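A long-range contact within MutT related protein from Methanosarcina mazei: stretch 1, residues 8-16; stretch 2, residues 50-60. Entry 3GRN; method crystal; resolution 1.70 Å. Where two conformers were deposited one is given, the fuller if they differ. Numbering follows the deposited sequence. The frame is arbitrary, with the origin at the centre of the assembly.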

# COMPACT_ATOMS: atom_id res chain seq x y z
N ILE A 8 -3.88 16.12 -3.55
CA ILE A 8 -2.75 15.21 -3.43
C ILE A 8 -2.20 14.92 -4.81
O ILE A 8 -2.92 15.09 -5.81
N ILE A 9 -0.91 14.55 -4.86
CA ILE A 9 -0.26 14.20 -6.13
C ILE A 9 -0.17 12.68 -6.22
O ILE A 9 0.26 11.99 -5.27
N SER A 10 -0.57 12.15 -7.37
CA SER A 10 -0.45 10.73 -7.65
C SER A 10 0.30 10.55 -8.95
O SER A 10 0.44 11.50 -9.72
N VAL A 11 0.82 9.34 -9.16
CA VAL A 11 1.48 8.98 -10.42
C VAL A 11 0.95 7.65 -10.97
O VAL A 11 0.67 6.72 -10.21
N TYR A 12 0.79 7.59 -12.28
CA TYR A 12 0.37 6.34 -12.97
C TYR A 12 1.35 5.96 -14.08
O TYR A 12 2.07 6.82 -14.60
N ALA A 13 1.38 4.66 -14.42
CA ALA A 13 2.26 4.18 -15.50
C ALA A 13 1.47 3.55 -16.63
O ALA A 13 0.54 2.79 -16.38
N LEU A 14 1.85 3.90 -17.86
CA LEU A 14 1.35 3.22 -19.06
C LEU A 14 2.36 2.15 -19.42
O LEU A 14 3.46 2.45 -19.90
N ILE A 15 1.98 0.90 -19.19
CA ILE A 15 2.88 -0.22 -19.41
C ILE A 15 2.24 -1.10 -20.46
O ILE A 15 1.13 -1.56 -20.26
N ARG A 16 2.99 -1.37 -21.54
CA ARG A 16 2.48 -2.17 -22.66
C ARG A 16 3.18 -3.52 -22.78
O ARG A 16 4.32 -3.67 -22.36
N SER A 50 10.58 12.00 -5.34
CA SER A 50 10.44 12.51 -6.72
C SER A 50 9.34 11.76 -7.50
O SER A 50 9.01 10.62 -7.16
N LEU A 51 8.79 12.36 -8.56
CA LEU A 51 7.68 11.68 -9.27
C LEU A 51 8.15 10.34 -9.90
O LEU A 51 7.46 9.31 -9.76
N LYS A 52 9.32 10.34 -10.53
CA LYS A 52 9.83 9.14 -11.18
C LYS A 52 10.19 8.03 -10.19
O LYS A 52 10.01 6.85 -10.50
N GLU A 53 10.66 8.41 -9.00
CA GLU A 53 10.92 7.43 -7.92
C GLU A 53 9.58 6.84 -7.49
O GLU A 53 9.46 5.63 -7.30
N GLY A 54 8.59 7.72 -7.32
CA GLY A 54 7.25 7.30 -6.96
C GLY A 54 6.62 6.30 -7.91
O GLY A 54 6.07 5.29 -7.49
N VAL A 55 6.71 6.58 -9.20
CA VAL A 55 6.01 5.70 -10.14
C VAL A 55 6.72 4.34 -10.22
O VAL A 55 6.03 3.32 -10.25
N ALA A 56 8.05 4.32 -10.17
CA ALA A 56 8.76 3.02 -10.18
C ALA A 56 8.43 2.18 -8.93
O ALA A 56 8.20 0.98 -9.03
N ARG A 57 8.36 2.85 -7.77
CA ARG A 57 8.01 2.23 -6.48
C ARG A 57 6.61 1.64 -6.53
O ARG A 57 6.41 0.49 -6.18
N GLU A 58 5.65 2.44 -6.99
CA GLU A 58 4.25 1.97 -7.11
C GLU A 58 4.08 0.81 -8.08
O GLU A 58 3.36 -0.14 -7.80
N VAL A 59 4.74 0.90 -9.22
CA VAL A 59 4.67 -0.17 -10.22
C VAL A 59 5.27 -1.47 -9.66
O VAL A 59 4.63 -2.51 -9.77
N TRP A 60 6.44 -1.38 -9.02
CA TRP A 60 7.04 -2.58 -8.43
C TRP A 60 6.14 -3.22 -7.37
O TRP A 60 5.87 -4.43 -7.44

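Residues 8-16 form a strand and residues 51-60 a helix, and the helix lies across one face of the strand. Their axes come within 7.8 Å of each other, and their N-to-C directions differ by 62°. The closest backbone register is at V11 and V55, where the CA atoms are 5.6 Å apart. No hydrogen bond crosses between the stretches. The contact is made by apolar packing and buries 340 Å², both sides summed.

The strand alternates. I9, V11, A13 and I15 point their CA-to-CB bonds toward the helix. S10 and Y12, between them, point away.

V11 covers the most surface, 90 Å², and is the centre of the contact. Its chi1 is m (-71°). This rotamer sets CG1 near L51, with V11 CG1 4.0 Å from L51 CD2. CG2 lies against the helix backbone at G54 and V55. V11 CG2 is 3.6 Å from V55 N and 3.8 Å from G54 C. The same methyl is 3.8 Å from V55 CB. G54 has no side chain, and an ideal CB there would lie 3.7 Å from V11 CG2. The bare backbone of G54 therefore forms part of the surface on which V11 rests. That surface has no unpaired amide at V55, because V55 N donates to L51 O within the helix at 2.9 Å.

V55 comes next, with 55 Å² covered. It points toward the strand with chi1 p (69°). Its CG2 reaches past V11 to the following residues: V55 CG2 is 3.9 Å from A13 CB and 3.7 Å from Y12 O. The Y12 contact is thus made by its backbone; its CA-to-CB bond points away from the helix.

L51 covers 47 Å² at the start of the helix. Its CA-to-CB bond points sideways, but chi1 m and chi2 t bring the end of the side chain nearer the strand. There L51 CD2 touches two strand side chains, at 4.0 Å from V11 CG1 and 3.9 Å from I9 CG2. I9 is m at both chi1 and chi2 and is partly exposed, as is L51.

One turn beyond V55, V59 carries the packing further along the strand. It points toward the strand with chi1 t (167°). V59 CG2 is 3.6 Å from A13 CB, and V59 CG1 is 3.7 Å from I15 CD1. The small side chain of A13 therefore meets both valines. I15, with chi1 m and chi2 t, extends its CD1 to V59.

None of the polar side chains bonds across the contact; two pairs bond within the helix stretch. S50 is the N-cap: E53 N donates to S50 OG at 3.2 Å. In return, S50 N donates to E53 OE1, also at 3.2 Å. Further on, R57 and E58 form a salt bridge, with R57 NH1 2.9 Å from E58 OE2; both hydrogen bonds in it, from R57 NH1 and R57 NH2 to E58 OE2, are weak. E58 points toward the strand but stops short of contact, and its OE2 is also bonded elsewhere in the structure.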

# COMPACT_ATOMS: atom_id res chain seq x y z
CB ILE A 8 -3.09 13.89 -2.70
CG1 ILE A 8 -4.05 13.05 -3.54
CG2 ILE A 8 -3.64 14.17 -1.25
CD1 ILE A 8 -3.96 11.58 -3.31
CB ILE A 9 1.19 14.83 -6.25
CG1 ILE A 9 1.18 16.34 -5.97
CG2 ILE A 9 1.84 14.50 -7.63
CD1 ILE A 9 0.30 17.15 -6.92
CB SER A 10 -1.81 10.04 -7.72
OG SER A 10 -2.42 10.01 -6.43
CB VAL A 11 3.02 8.93 -10.25
CG1 VAL A 11 3.59 10.33 -10.08
CG2 VAL A 11 3.41 8.07 -9.03
CB TYR A 12 -1.05 6.46 -13.50
CG TYR A 12 -2.04 6.63 -12.36
CD1 TYR A 12 -2.47 5.52 -11.64
CD2 TYR A 12 -2.47 7.89 -11.97
CE1 TYR A 12 -3.36 5.64 -10.56
CE2 TYR A 12 -3.37 8.02 -10.86
CZ TYR A 12 -3.79 6.88 -10.17
OH TYR A 12 -4.67 6.97 -9.10
CB ALA A 13 3.25 3.17 -14.98
CB LEU A 14 1.24 4.19 -20.24
CG LEU A 14 0.20 5.29 -20.15
CD1 LEU A 14 0.30 6.17 -21.41
CD2 LEU A 14 -1.21 4.74 -20.00
CB ILE A 15 3.07 -1.02 -18.12
CG1 ILE A 15 3.74 -0.14 -17.06
CG2 ILE A 15 3.88 -2.28 -18.37
CD1 ILE A 15 3.89 -0.78 -15.73
CB ARG A 16 2.62 -1.42 -23.99
CG ARG A 16 1.98 -0.06 -24.02
CD ARG A 16 2.50 0.70 -25.23
NE ARG A 16 2.25 2.13 -25.15
CZ ARG A 16 3.01 2.99 -24.48
NH1 ARG A 16 4.09 2.58 -23.81
NH2 ARG A 16 2.69 4.27 -24.47
CB SER A 50 11.76 12.42 -7.48
OG SER A 50 12.01 11.10 -7.92
CB LEU A 51 7.08 12.56 -10.38
CG LEU A 51 6.46 13.87 -9.94
CD1 LEU A 51 5.85 14.56 -11.16
CD2 LEU A 51 5.43 13.67 -8.82
CB LYS A 52 11.01 9.47 -12.10
CG LYS A 52 10.53 9.99 -13.48
CD LYS A 52 11.63 9.95 -14.56
CE LYS A 52 11.10 10.48 -15.87
NZ LYS A 52 11.96 10.07 -17.03
CB GLU A 53 11.59 8.09 -6.71
CG GLU A 53 13.11 8.24 -6.81
CD GLU A 53 13.72 9.26 -5.81
OE1 GLU A 53 12.98 9.92 -5.03
OE2 GLU A 53 14.96 9.41 -5.81
CB VAL A 55 5.72 6.38 -11.50
CG1 VAL A 55 6.98 6.61 -12.27
CG2 VAL A 55 4.64 5.64 -12.27
CB ALA A 56 10.26 3.23 -10.33
CB ARG A 57 8.10 3.26 -5.36
CG ARG A 57 7.65 2.73 -4.00
CD ARG A 57 7.59 3.82 -2.93
NE ARG A 57 6.80 5.00 -3.31
CZ ARG A 57 5.48 5.13 -3.23
NH1 ARG A 57 4.70 4.13 -2.82
NH2 ARG A 57 4.93 6.28 -3.60
CB GLU A 58 3.35 3.14 -7.49
CG GLU A 58 3.24 4.14 -6.34
CD GLU A 58 2.26 3.75 -5.23
OE1 GLU A 58 1.58 2.71 -5.32
OE2 GLU A 58 2.16 4.53 -4.24
CB VAL A 59 5.32 0.24 -11.52
CG1 VAL A 59 5.53 -0.96 -12.42
CG2 VAL A 59 4.41 1.27 -12.19
CB TRP A 60 8.44 -2.41 -7.86
CG TRP A 60 9.02 -3.83 -7.65
CD1 TRP A 60 9.48 -4.68 -8.63
CD2 TRP A 60 9.06 -4.57 -6.43
NE1 TRP A 60 9.85 -5.89 -8.07
CE2 TRP A 60 9.60 -5.85 -6.73
CE3 TRP A 60 8.70 -4.27 -5.10
CZ2 TRP A 60 9.81 -6.82 -5.75
CZ3 TRP A 60 8.91 -5.26 -4.14
CH2 TRP A 60 9.46 -6.50 -4.47